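Local coordinates for enoyl-acyl carrier protein reductase (Uncultured bacterium, PDB 6KIA), which reduces the double bond of enoyl-acyl carrier protein, probably in fatty-acid elongation with NADH as hydride donor, and is associated with resistance to triclosan, at residues R31-G36 / E404-L409; Y236-Y241 / M267-I272; Y286-I291 / P408-E413; A400-G405 / D427-Q432. All coordinates share one frame; numbering follows the deposited sequence.

Contact 1. Residues R31-G36 / E404-L409; sequences RGYANG and EGTGPL. With NAI (1,4-dihydronicotinamide adenine dinucleotide), chain D.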
# COMPACT_ATOMS: atom_id res chain seq x y z
N ARG A 31 -3.95 7.33 -8.75
CA ARG A 31 -4.52 7.13 -7.40
C ARG A 31 -3.53 6.43 -6.45
O ARG A 31 -3.80 6.31 -5.25
CB ARG A 31 -5.84 6.35 -7.47
CG ARG A 31 -6.82 6.96 -8.46
CD ARG A 31 -7.92 5.97 -8.83
NE ARG A 31 -8.80 5.62 -7.74
CZ ARG A 31 -9.18 4.38 -7.45
NH1 ARG A 31 -10.02 4.18 -6.44
NH2 ARG A 31 -8.73 3.35 -8.14
N GLY A 32 -2.40 5.99 -6.97
CA GLY A 32 -1.44 5.29 -6.12
C GLY A 32 -0.83 6.16 -5.03
O GLY A 32 -0.56 7.35 -5.27
N TYR A 33 -0.58 5.59 -3.85
CA TYR A 33 0.04 6.34 -2.76
C TYR A 33 1.31 7.06 -3.19
O TYR A 33 1.55 8.19 -2.77
CB TYR A 33 0.42 5.44 -1.56
CG TYR A 33 -0.48 5.61 -0.36
CD1 TYR A 33 -0.47 6.81 0.34
CD2 TYR A 33 -1.22 4.56 0.16
CE1 TYR A 33 -1.25 7.01 1.43
CE2 TYR A 33 -2.01 4.74 1.29
CZ TYR A 33 -2.03 5.99 1.91
OH TYR A 33 -2.78 6.25 3.03
N ALA A 34 2.12 6.38 -4.00
CA ALA A 34 3.44 6.89 -4.36
C ALA A 34 3.38 8.26 -5.04
O ALA A 34 4.38 9.00 -5.01
CB ALA A 34 4.17 5.89 -5.29
N ASN A 35 2.24 8.59 -5.65
CA ASN A 35 2.08 9.92 -6.26
C ASN A 35 2.44 11.03 -5.30
O ASN A 35 3.09 12.00 -5.70
CB ASN A 35 0.66 10.13 -6.79
CG ASN A 35 0.41 9.38 -8.06
OD1 ASN A 35 0.90 9.75 -9.14
ND2 ASN A 35 -0.29 8.26 -7.95
N GLY A 36 2.01 10.93 -4.04
CA GLY A 36 2.34 11.99 -3.08
C GLY A 36 3.85 12.18 -2.92
O GLY A 36 4.39 13.30 -2.88
N GLU A 404 -1.82 13.61 -0.90
CA GLU A 404 -1.24 14.94 -0.80
C GLU A 404 -0.54 15.18 0.54
O GLU A 404 0.53 15.80 0.59
CB GLU A 404 -2.33 16.00 -1.01
CG GLU A 404 -1.87 17.44 -0.91
CD GLU A 404 -2.97 18.43 -1.28
OE1 GLU A 404 -4.10 17.99 -1.60
OE2 GLU A 404 -2.69 19.64 -1.29
N GLY A 405 -1.12 14.68 1.63
CA GLY A 405 -0.56 14.89 2.96
C GLY A 405 0.57 13.93 3.33
O GLY A 405 1.55 14.32 3.99
N THR A 406 0.43 12.68 2.93
CA THR A 406 1.45 11.68 3.27
C THR A 406 2.73 11.94 2.49
O THR A 406 3.81 11.57 2.97
CB THR A 406 0.97 10.22 3.04
OG1 THR A 406 0.65 10.00 1.65
CG2 THR A 406 -0.25 9.91 3.93
N GLY A 407 2.62 12.55 1.31
CA GLY A 407 3.79 12.87 0.50
C GLY A 407 4.90 13.59 1.24
O GLY A 407 5.99 13.07 1.41
N PRO A 408 4.62 14.82 1.68
CA PRO A 408 5.62 15.60 2.41
C PRO A 408 5.96 14.99 3.76
O PRO A 408 7.10 15.09 4.19
CB PRO A 408 4.97 16.98 2.56
CG PRO A 408 3.54 16.76 2.25
CD PRO A 408 3.46 15.63 1.31
N LEU A 409 4.99 14.36 4.42
CA LEU A 409 5.31 13.68 5.66
C LEU A 409 6.41 12.64 5.45
O LEU A 409 7.40 12.64 6.19
CB LEU A 409 4.07 13.00 6.25
CG LEU A 409 3.07 13.96 6.92
CD1 LEU A 409 1.80 13.23 7.35
CD2 LEU A 409 3.71 14.68 8.11
PA NAI D . -1.22 0.64 -6.47
O1A NAI D . -1.13 1.97 -7.15
O2A NAI D . -1.97 -0.45 -7.20
O5B NAI D . 0.27 0.20 -6.12
C5B NAI D . 0.60 -1.17 -6.08
C4B NAI D . 2.15 -1.18 -6.20
O4B NAI D . 2.57 -2.66 -6.02
C3B NAI D . 2.57 -0.79 -7.35
O3B NAI D . 3.79 0.05 -7.26
C2B NAI D . 2.89 -2.19 -8.18
O2B NAI D . 3.79 -1.89 -9.31
C1B NAI D . 3.40 -2.95 -7.28
N9A NAI D . 3.10 -4.37 -7.53
C8A NAI D . 1.98 -5.12 -7.54
N7A NAI D . 2.31 -6.37 -7.85
C5A NAI D . 3.65 -6.40 -8.04
C6A NAI D . 4.44 -7.49 -8.38
N6A NAI D . 4.16 -8.87 -8.65
N1A NAI D . 5.76 -7.30 -8.52
C2A NAI D . 6.30 -6.05 -8.33
N3A NAI D . 5.51 -4.97 -7.98
C4A NAI D . 4.17 -5.17 -7.84
O3 NAI D . -1.97 0.77 -5.00
PN NAI D . -1.42 1.41 -3.62
O1N NAI D . -1.01 2.83 -3.83
O2N NAI D . -2.60 1.23 -2.67
O5D NAI D . -0.18 0.52 -3.16
C5D NAI D . 1.09 1.10 -2.90
C4D NAI D . 1.51 0.69 -1.47
O4D NAI D . 0.72 1.31 -0.61
C3D NAI D . 1.27 -0.80 -1.24
O3D NAI D . 2.36 -1.42 -0.65
C2D NAI D . 0.09 -0.77 -0.24
O2D NAI D . 0.04 -2.06 0.47
C1D NAI D . 0.35 0.26 0.52
N1N NAI D . -0.81 0.76 1.26
C2N NAI D . -2.05 0.89 0.67
C3N NAI D . -3.14 1.31 1.44
C7N NAI D . -4.52 1.50 0.80
O7N NAI D . -5.53 1.56 1.50
N7N NAI D . -4.62 1.63 -0.61
C4N NAI D . -3.01 1.62 2.78
C5N NAI D . -1.74 1.53 3.36
C6N NAI D . -0.65 1.09 2.59
O HOH W 1 2.33 9.58 -0.44

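Contact 2. Residues Y236-Y241 / M267-I272; sequences YSAYGY and MRLERI. With NAI (1,4-dihydronicotinamide adenine dinucleotide), chain D.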
# COMPACT_ATOMS: atom_id res chain seq x y z
N TYR A 236 15.60 4.35 2.84
CA TYR A 236 14.61 3.43 2.26
C TYR A 236 13.27 3.72 2.91
O TYR A 236 13.21 3.92 4.12
CB TYR A 236 14.96 1.97 2.51
CG TYR A 236 16.32 1.60 1.95
CD1 TYR A 236 17.47 1.86 2.68
CD2 TYR A 236 16.44 1.04 0.68
CE1 TYR A 236 18.72 1.55 2.16
CE2 TYR A 236 17.70 0.72 0.17
CZ TYR A 236 18.82 0.99 0.91
OH TYR A 236 20.06 0.67 0.41
N SER A 237 12.21 3.79 2.10
CA SER A 237 10.87 3.94 2.66
C SER A 237 10.01 2.82 2.09
O SER A 237 10.31 2.28 1.02
CB SER A 237 10.28 5.31 2.32
OG SER A 237 10.04 5.41 0.92
N ALA A 238 8.95 2.45 2.81
CA ALA A 238 7.96 1.52 2.31
C ALA A 238 6.61 1.98 2.80
O ALA A 238 6.50 2.63 3.84
CB ALA A 238 8.24 0.08 2.77
N TYR A 239 5.57 1.64 2.05
CA TYR A 239 4.20 1.93 2.45
C TYR A 239 3.65 0.72 3.19
O TYR A 239 3.54 -0.35 2.62
CB TYR A 239 3.32 2.26 1.25
CG TYR A 239 3.61 3.61 0.61
CD1 TYR A 239 2.96 4.76 1.05
CD2 TYR A 239 4.53 3.72 -0.43
CE1 TYR A 239 3.22 5.99 0.48
CE2 TYR A 239 4.80 4.95 -1.00
CZ TYR A 239 4.14 6.06 -0.55
OH TYR A 239 4.40 7.29 -1.12
N GLY A 240 3.34 0.90 4.47
CA GLY A 240 2.80 -0.20 5.23
C GLY A 240 1.33 0.02 5.45
O GLY A 240 0.84 1.14 5.30
N TYR A 241 0.61 -1.05 5.77
CA TYR A 241 -0.73 -0.89 6.36
C TYR A 241 -0.79 -1.74 7.62
O TYR A 241 -0.42 -2.92 7.58
CB TYR A 241 -1.86 -1.29 5.41
CG TYR A 241 -3.21 -1.11 6.10
CD1 TYR A 241 -3.68 0.17 6.39
CD2 TYR A 241 -3.97 -2.21 6.50
CE1 TYR A 241 -4.87 0.36 7.05
CE2 TYR A 241 -5.18 -2.03 7.15
CZ TYR A 241 -5.63 -0.75 7.42
OH TYR A 241 -6.84 -0.54 8.07
N MET A 267 3.41 -7.27 8.43
CA MET A 267 4.20 -7.33 9.67
C MET A 267 5.60 -7.88 9.40
O MET A 267 6.58 -7.51 10.07
CB MET A 267 3.46 -8.14 10.74
CG MET A 267 2.31 -7.34 11.31
SD MET A 267 1.42 -8.20 12.65
CE MET A 267 0.64 -9.51 11.73
N ARG A 268 5.72 -8.73 8.39
CA ARG A 268 7.04 -9.19 7.99
C ARG A 268 7.86 -8.03 7.38
O ARG A 268 9.06 -7.90 7.63
CB ARG A 268 6.93 -10.33 6.98
CG ARG A 268 8.26 -10.95 6.61
CD ARG A 268 8.08 -12.14 5.67
NE ARG A 268 9.36 -12.77 5.39
CZ ARG A 268 9.92 -13.71 6.16
NH1 ARG A 268 9.28 -14.16 7.24
NH2 ARG A 268 11.09 -14.21 5.83
N LEU A 269 7.17 -7.17 6.64
CA LEU A 269 7.78 -5.95 6.10
C LEU A 269 8.34 -5.07 7.22
O LEU A 269 9.49 -4.59 7.15
CB LEU A 269 6.75 -5.17 5.28
CG LEU A 269 7.17 -3.82 4.70
CD1 LEU A 269 8.15 -4.04 3.54
CD2 LEU A 269 5.94 -3.03 4.25
N GLU A 270 7.53 -4.88 8.26
CA GLU A 270 7.98 -4.14 9.44
C GLU A 270 9.23 -4.78 10.05
O GLU A 270 10.20 -4.08 10.38
CB GLU A 270 6.88 -4.08 10.48
CG GLU A 270 5.71 -3.21 10.06
CD GLU A 270 4.53 -3.34 10.98
OE1 GLU A 270 4.49 -4.32 11.77
OE2 GLU A 270 3.63 -2.49 10.89
N ARG A 271 9.21 -6.10 10.21
CA ARG A 271 10.37 -6.78 10.80
C ARG A 271 11.64 -6.61 9.95
O ARG A 271 12.74 -6.46 10.50
CB ARG A 271 10.09 -8.27 11.00
CG ARG A 271 9.08 -8.53 12.10
CD ARG A 271 9.02 -10.01 12.52
NE ARG A 271 8.78 -10.95 11.42
CZ ARG A 271 7.58 -11.29 10.96
NH1 ARG A 271 6.49 -10.76 11.49
NH2 ARG A 271 7.48 -12.16 9.97
N ILE A 272 11.50 -6.63 8.63
CA ILE A 272 12.65 -6.38 7.75
C ILE A 272 13.23 -4.98 8.01
O ILE A 272 14.46 -4.81 8.15
CB ILE A 272 12.24 -6.53 6.26
CG1 ILE A 272 11.98 -8.01 5.94
CG2 ILE A 272 13.34 -5.99 5.33
CD1 ILE A 272 11.19 -8.22 4.66
PA NAI D . -1.22 0.64 -6.47
O1A NAI D . -1.13 1.97 -7.15
O2A NAI D . -1.97 -0.45 -7.20
O5B NAI D . 0.27 0.20 -6.12
C5B NAI D . 0.60 -1.17 -6.08
C4B NAI D . 2.15 -1.18 -6.20
O4B NAI D . 2.57 -2.66 -6.02
C3B NAI D . 2.57 -0.79 -7.35
O3B NAI D . 3.79 0.05 -7.26
C2B NAI D . 2.89 -2.19 -8.18
O2B NAI D . 3.79 -1.89 -9.31
C1B NAI D . 3.40 -2.95 -7.28
N9A NAI D . 3.10 -4.37 -7.53
C8A NAI D . 1.98 -5.12 -7.54
N7A NAI D . 2.31 -6.37 -7.85
C5A NAI D . 3.65 -6.40 -8.04
C6A NAI D . 4.44 -7.49 -8.38
N6A NAI D . 4.16 -8.87 -8.65
N1A NAI D . 5.76 -7.30 -8.52
C2A NAI D . 6.30 -6.05 -8.33
N3A NAI D . 5.51 -4.97 -7.98
C4A NAI D . 4.17 -5.17 -7.84
O3 NAI D . -1.97 0.77 -5.00
PN NAI D . -1.42 1.41 -3.62
O1N NAI D . -1.01 2.83 -3.83
O2N NAI D . -2.60 1.23 -2.67
O5D NAI D . -0.18 0.52 -3.16
C5D NAI D . 1.09 1.10 -2.90
C4D NAI D . 1.51 0.69 -1.47
O4D NAI D . 0.72 1.31 -0.61
C3D NAI D . 1.27 -0.80 -1.24
O3D NAI D . 2.36 -1.42 -0.65
C2D NAI D . 0.09 -0.77 -0.24
O2D NAI D . 0.04 -2.06 0.47
C1D NAI D . 0.35 0.26 0.52
N1N NAI D . -0.81 0.76 1.26
C2N NAI D . -2.05 0.89 0.67
C3N NAI D . -3.14 1.31 1.44
C7N NAI D . -4.52 1.50 0.80
O7N NAI D . -5.53 1.56 1.50
N7N NAI D . -4.62 1.63 -0.61
C4N NAI D . -3.01 1.62 2.78
C5N NAI D . -1.74 1.53 3.36
C6N NAI D . -0.65 1.09 2.59

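Contact 3. Residues Y286-I291 / P408-E413; sequences YNCPEI and PLMFHE. With NAI (1,4-dihydronicotinamide adenine dinucleotide), chain D.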
# COMPACT_ATOMS: atom_id res chain seq x y z
N TYR A 286 6.22 3.23 6.61
CA TYR A 286 5.23 4.21 7.02
C TYR A 286 3.88 3.56 6.93
O TYR A 286 3.40 3.28 5.84
CB TYR A 286 5.30 5.47 6.13
CG TYR A 286 6.59 6.25 6.31
CD1 TYR A 286 7.72 5.95 5.54
CD2 TYR A 286 6.68 7.23 7.27
CE1 TYR A 286 8.90 6.66 5.73
CE2 TYR A 286 7.85 7.95 7.46
CZ TYR A 286 8.94 7.67 6.69
OH TYR A 286 10.09 8.41 6.91
N ASN A 287 3.28 3.30 8.09
CA ASN A 287 1.94 2.69 8.13
C ASN A 287 0.89 3.76 7.88
O ASN A 287 0.63 4.64 8.72
CB ASN A 287 1.71 1.97 9.45
CG ASN A 287 2.39 0.62 9.50
OD1 ASN A 287 2.43 -0.11 8.48
ND2 ASN A 287 2.96 0.28 10.66
N CYS A 288 0.33 3.72 6.67
CA CYS A 288 -0.52 4.80 6.16
C CYS A 288 -2.01 4.49 6.24
O CYS A 288 -2.38 3.33 6.36
CB CYS A 288 -0.13 5.11 4.71
SG CYS A 288 1.53 5.87 4.55
N PRO A 289 -2.87 5.52 6.13
CA PRO A 289 -4.32 5.26 6.23
C PRO A 289 -4.95 4.46 5.10
O PRO A 289 -4.43 4.37 4.00
CB PRO A 289 -4.92 6.67 6.22
CG PRO A 289 -3.86 7.54 6.71
CD PRO A 289 -2.59 6.97 6.12
N GLU A 290 -6.13 3.92 5.40
CA GLU A 290 -7.01 3.33 4.40
C GLU A 290 -7.42 4.38 3.38
O GLU A 290 -7.93 5.46 3.74
CB GLU A 290 -8.28 2.78 5.08
CG GLU A 290 -8.05 1.81 6.24
CD GLU A 290 -7.83 2.50 7.60
OE1 GLU A 290 -7.75 3.74 7.68
OE2 GLU A 290 -7.75 1.77 8.60
N ILE A 291 -7.20 4.08 2.10
CA ILE A 291 -7.69 4.92 1.02
C ILE A 291 -8.19 4.05 -0.12
O ILE A 291 -8.09 2.83 -0.06
CB ILE A 291 -6.62 5.92 0.51
CG1 ILE A 291 -5.37 5.19 0.04
CG2 ILE A 291 -6.24 6.94 1.59
CD1 ILE A 291 -4.45 6.13 -0.70
N PRO A 408 4.62 14.82 1.68
CA PRO A 408 5.62 15.60 2.41
C PRO A 408 5.96 14.99 3.76
O PRO A 408 7.10 15.09 4.19
CB PRO A 408 4.97 16.98 2.56
CG PRO A 408 3.54 16.76 2.25
CD PRO A 408 3.46 15.63 1.31
N LEU A 409 4.99 14.36 4.42
CA LEU A 409 5.31 13.68 5.66
C LEU A 409 6.41 12.64 5.45
O LEU A 409 7.40 12.64 6.19
CB LEU A 409 4.07 13.00 6.25
CG LEU A 409 3.07 13.96 6.92
CD1 LEU A 409 1.80 13.23 7.35
CD2 LEU A 409 3.71 14.68 8.11
N MET A 410 6.26 11.74 4.48
CA MET A 410 7.25 10.70 4.27
C MET A 410 8.55 11.31 3.72
O MET A 410 9.65 10.95 4.16
CB MET A 410 6.71 9.63 3.33
CG MET A 410 5.54 8.87 3.95
SD MET A 410 4.79 7.71 2.80
CE MET A 410 6.15 6.57 2.44
N PHE A 411 8.42 12.27 2.80
CA PHE A 411 9.61 12.87 2.18
C PHE A 411 10.47 13.56 3.22
O PHE A 411 11.70 13.39 3.25
CB PHE A 411 9.21 13.85 1.07
CG PHE A 411 10.40 14.37 0.29
CD1 PHE A 411 11.11 13.54 -0.56
CD2 PHE A 411 10.81 15.69 0.45
CE1 PHE A 411 12.24 14.04 -1.25
CE2 PHE A 411 11.92 16.19 -0.24
CZ PHE A 411 12.62 15.36 -1.10
N HIS A 412 9.84 14.34 4.11
CA HIS A 412 10.62 15.07 5.11
C HIS A 412 11.05 14.19 6.29
O HIS A 412 12.18 14.33 6.78
CB HIS A 412 9.84 16.30 5.60
CG HIS A 412 9.72 17.39 4.58
ND1 HIS A 412 10.82 17.99 4.01
CD2 HIS A 412 8.64 18.01 4.05
CE1 HIS A 412 10.43 18.93 3.17
NE2 HIS A 412 9.11 18.95 3.17
N GLU A 413 10.20 13.27 6.75
CA GLU A 413 10.61 12.39 7.81
C GLU A 413 11.81 11.55 7.37
O GLU A 413 12.69 11.24 8.17
CB GLU A 413 9.46 11.48 8.25
CG GLU A 413 9.75 10.64 9.50
CD GLU A 413 9.98 11.49 10.75
OE1 GLU A 413 9.61 12.69 10.77
OE2 GLU A 413 10.51 10.94 11.73
PA NAI D . -1.22 0.64 -6.47
O1A NAI D . -1.13 1.97 -7.15
O2A NAI D . -1.97 -0.45 -7.20
O5B NAI D . 0.27 0.20 -6.12
C5B NAI D . 0.60 -1.17 -6.08
C4B NAI D . 2.15 -1.18 -6.20
O4B NAI D . 2.57 -2.66 -6.02
C3B NAI D . 2.57 -0.79 -7.35
O3B NAI D . 3.79 0.05 -7.26
C2B NAI D . 2.89 -2.19 -8.18
O2B NAI D . 3.79 -1.89 -9.31
C1B NAI D . 3.40 -2.95 -7.28
N9A NAI D . 3.10 -4.37 -7.53
C8A NAI D . 1.98 -5.12 -7.54
N7A NAI D . 2.31 -6.37 -7.85
C5A NAI D . 3.65 -6.40 -8.04
C6A NAI D . 4.44 -7.49 -8.38
N6A NAI D . 4.16 -8.87 -8.65
N1A NAI D . 5.76 -7.30 -8.52
C2A NAI D . 6.30 -6.05 -8.33
N3A NAI D . 5.51 -4.97 -7.98
C4A NAI D . 4.17 -5.17 -7.84
O3 NAI D . -1.97 0.77 -5.00
PN NAI D . -1.42 1.41 -3.62
O1N NAI D . -1.01 2.83 -3.83
O2N NAI D . -2.60 1.23 -2.67
O5D NAI D . -0.18 0.52 -3.16
C5D NAI D . 1.09 1.10 -2.90
C4D NAI D . 1.51 0.69 -1.47
O4D NAI D . 0.72 1.31 -0.61
C3D NAI D . 1.27 -0.80 -1.24
O3D NAI D . 2.36 -1.42 -0.65
C2D NAI D . 0.09 -0.77 -0.24
O2D NAI D . 0.04 -2.06 0.47
C1D NAI D . 0.35 0.26 0.52
N1N NAI D . -0.81 0.76 1.26
C2N NAI D . -2.05 0.89 0.67
C3N NAI D . -3.14 1.31 1.44
C7N NAI D . -4.52 1.50 0.80
O7N NAI D . -5.53 1.56 1.50
N7N NAI D . -4.62 1.63 -0.61
C4N NAI D . -3.01 1.62 2.78
C5N NAI D . -1.74 1.53 3.36
C6N NAI D . -0.65 1.09 2.59

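Contact 4. Residues A400-G405 / D427-Q432; sequences ALVLEG and DVIAKQ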
# COMPACT_ATOMS: atom_id res chain seq x y z
N ALA A 400 -7.50 11.48 -2.35
CA ALA A 400 -6.52 12.43 -2.92
C ALA A 400 -5.87 13.31 -1.84
O ALA A 400 -4.67 13.63 -1.93
CB ALA A 400 -7.16 13.31 -4.00
N LEU A 401 -6.65 13.72 -0.84
CA LEU A 401 -6.07 14.51 0.27
C LEU A 401 -5.00 13.71 1.03
O LEU A 401 -3.94 14.25 1.41
CB LEU A 401 -7.18 14.96 1.21
CG LEU A 401 -8.14 16.03 0.69
CD1 LEU A 401 -8.95 16.60 1.86
CD2 LEU A 401 -7.42 17.17 -0.02
N VAL A 402 -5.27 12.43 1.27
CA VAL A 402 -4.30 11.60 2.00
C VAL A 402 -3.02 11.41 1.17
O VAL A 402 -1.93 11.45 1.73
CB VAL A 402 -4.91 10.23 2.40
CG1 VAL A 402 -3.83 9.34 3.03
CG2 VAL A 402 -6.03 10.44 3.40
N LEU A 403 -3.14 11.23 -0.15
CA LEU A 403 -1.92 11.23 -1.00
C LEU A 403 -1.09 12.50 -0.79
O LEU A 403 0.17 12.46 -0.55
CB LEU A 403 -2.30 11.10 -2.48
CG LEU A 403 -2.25 9.72 -3.13
CD1 LEU A 403 -2.97 8.68 -2.33
CD2 LEU A 403 -2.73 9.79 -4.60
N GLU A 404 -1.82 13.61 -0.90
CA GLU A 404 -1.24 14.94 -0.80
C GLU A 404 -0.54 15.18 0.54
O GLU A 404 0.53 15.80 0.59
CB GLU A 404 -2.33 16.00 -1.01
CG GLU A 404 -1.87 17.44 -0.91
CD GLU A 404 -2.97 18.43 -1.28
OE1 GLU A 404 -4.10 17.99 -1.60
OE2 GLU A 404 -2.69 19.64 -1.29
N GLY A 405 -1.12 14.68 1.63
CA GLY A 405 -0.56 14.89 2.96
C GLY A 405 0.57 13.93 3.33
O GLY A 405 1.55 14.32 3.99
N ASP A 427 -4.47 12.33 12.41
CA ASP A 427 -4.07 13.53 13.14
C ASP A 427 -2.91 14.25 12.45
O ASP A 427 -3.04 15.43 12.07
CB ASP A 427 -3.72 13.20 14.61
CG ASP A 427 -2.55 12.23 14.77
OD1 ASP A 427 -2.37 11.29 13.95
OD2 ASP A 427 -1.79 12.42 15.74
N VAL A 428 -1.83 13.54 12.19
CA VAL A 428 -0.65 14.20 11.63
C VAL A 428 -0.87 14.54 10.14
O VAL A 428 -0.37 15.54 9.64
CB VAL A 428 0.60 13.34 11.83
CG1 VAL A 428 0.56 12.07 10.95
CG2 VAL A 428 1.87 14.18 11.56
N ILE A 429 -1.69 13.76 9.45
CA ILE A 429 -2.00 14.08 8.07
C ILE A 429 -2.87 15.35 7.98
O ILE A 429 -2.67 16.20 7.12
CB ILE A 429 -2.68 12.88 7.39
CG1 ILE A 429 -1.65 11.79 7.11
CG2 ILE A 429 -3.42 13.29 6.11
CD1 ILE A 429 -2.28 10.44 6.94
N ALA A 430 -3.82 15.50 8.91
CA ALA A 430 -4.64 16.70 8.94
C ALA A 430 -3.78 17.92 9.29
O ALA A 430 -3.93 18.98 8.67
CB ALA A 430 -5.80 16.52 9.94
N LYS A 431 -2.88 17.77 10.25
CA LYS A 431 -1.94 18.86 10.58
C LYS A 431 -1.14 19.31 9.35
O LYS A 431 -1.06 20.51 9.04
CB LYS A 431 -0.96 18.44 11.68
CG LYS A 431 -1.55 18.27 13.06
CD LYS A 431 -0.48 17.94 14.08
CE LYS A 431 -1.03 17.94 15.49
NZ LYS A 431 -0.01 17.44 16.45
N GLN A 432 -0.55 18.33 8.66
CA GLN A 432 0.21 18.59 7.44
C GLN A 432 -0.67 19.30 6.37
O GLN A 432 -0.25 20.28 5.75
CB GLN A 432 0.80 17.28 6.87
CG GLN A 432 1.42 17.51 5.54
CD GLN A 432 2.77 18.22 5.66
OE1 GLN A 432 3.61 17.85 6.47
NE2 GLN A 432 2.90 19.33 4.96

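Contact 1. Residues R31-G36 / E404-L409
T406 OG1 sits at the edge of the Y33 ring, near its plane and 3.5 Å from Y33 CE1, and is gripped by other groups as well. A water donates to it at 2.7 Å from OG1 and donates also to Y33 O, while V402 O, one turn back, is a further hydrogen-bond partner. The place is the turn leading into the first helix of a Rossmann fold, here pressed against helix 394-413. Y33 serves both neighbours. Its backbone N donates an almost straight bond (166°) to the cofactor phosphate oxygen O1N, 2.8 Å from Y33 N. An unusual chi1 of -107° lays the ring between T406 and the nicotinamide, whose C3N lies 3.6 Å from Y33 CE2, at the other edge. The phenol OH is tied to P289 O. N35 steadies the turn, since its ND2 reaches back to G32 O at 2.8 Å, an acceptor that the N35 backbone N also uses. Beyond the ring two glycines let the backbones approach closely, with G36 CA 4.0 Å from G407 CA. There G407 CA makes a CA-H...O contact with G36 O at 3.5 Å.

Contact 2. Residues Y236-Y241 / M267-I272
L269 fills the tight part of this interface by itself, chiefly through CD2, which meets three successive strand residues, CD1 joining at A238. CD2 lies 4.1 Å from A238 CB, 3.9 Å from Y239 O and 4.3 Å from G240 CA, so the methyl rests on side chain and backbone alike. CG stands anti to the backbone N (chi1 177°), which carries the branch from the helix toward the strand. The rest of helix segment 267-272 is held off: its axis passes 9.4 Å from that of strand 236-240, at 155° between their directions, and only 107 Å² is buried in total. R271 is exposed on the far side, its guanidinium folded back with one face over R268 CA.

Y239 and Y241 direct their CB atoms away from the helix, to the cofactor. Y239 CB is 3.3 Å from the ribose O4D, Y241 CB is 3.5 Å from the nicotinamide C5N, and between them G240 O comes within 3.1 Å of C6N. K266 NZ bonds to both Y239 O and the cofactor. In the fold, strand 234-240, helix 263-278 and the parallel strand 283-287 form a beta-alpha-beta crossover, elaborated by a hairpin. Strand 155-159 flanks strand 234-240 on its other side, L269 also touches V285 of strand 283-287, and F213 of helix 196-219 packs against both A238 and L269.

Contact 3. Residues Y286-I291 / P408-E413
The M410 and Y286 side chains run antiparallel, the methionine chain lying over one face of the phenol ring. M410 CG stands 3.9 Å from the ring centroid and 19° off its normal, a CH-pi contact. The bend at chi3 then turns the methyl so that CE is 3.5 Å from Y286 CD1. The sulfur completes a Met-aromatic contact from an oblique position, 36° off the normal, and M410 SD also lies 4.1 Å from C288 SG. E413 approaches the same ring at its edge: its CB and CG are each 3.4 Å from Y286 OH, while its carboxylate turns elsewhere, OE2 accepting from A418 N. The phenol itself bonds to S414 OG. Helix 394-413 thus packs on the end of strand 283-287, from which the chain runs into the pocket. There I291 N donates a nearly straight bond (176°) to the carboxamide O7N, 3.1 Å from I291 N, a backbone recognition of nicotinamide as in short-chain dehydrogenase/reductase folds, consistent with the Rossmann clan of this family.

Contact 4. Residues A400-G405 / D427-Q432
Both backbones are helical, and they come nearest where G405 CA lies 5.4 Å from I429 CA. The bonds E404 N to A400 O and Q432 N to V428 O, each 3.0 Å, show regular helical turns on the two sides. This is helix-helix packing at a glycine, between helix 394-413 and the C-terminal helix 426-436, on the flank of the Rossmann fold. Having no side chain, G405 offers a flat patch to which I429 directs its side chain.

I429 carries most of the apolar contact. Its CG2 branch lies 4.5 Å from G405 CA, whereas CD1 reaches along the helix surface to within 4.3 Å of V402 CG1. These spacings indicate ordinary van der Waals contact, and all four participating residues are buried. V402 looks two ways, for it also packs on Y33, and its side chain is about 8 Å from the bound cofactor. Helix 309-315 closes the neighbourhood, with L313 touching both L401 and A430, and a salt bridge from D427 to R8 ties the start of the C-terminal helix to the N-terminal part of the chain.

One turn beyond I429, Q432 extends CG anti to its backbone N (chi1 173°) and then bends at chi2 (76°). The bend leaves the methylene, not the amide, against the neighbouring backbone: Q432 CG lies 3.5 Å from G405 O.

Overall arrangement
Contacts 1, 2 and 3 all touch the bound dinucleotide, whereas contact 4 lies behind contacts 1 and 3. Helix 394-413 runs through contacts 1, 3 and 4, whose centres lie only 7 to 8 Å apart. Contacts 1 and 3 are joined by Y33 OH and P289 O, 2.7 Å apart, and contact 4 meets both through I429 CD1, 3.3 Å from P289 CG and 3.7 Å from T406 CG2. Contact 2 reaches contact 3 through adjacent strands, with G240 N 2.7 Å from Y286 O, and through Y241 OH, 2.5 Å from E290 OE2. Contacts 2 and 4, with centres 20 Å apart, do not touch.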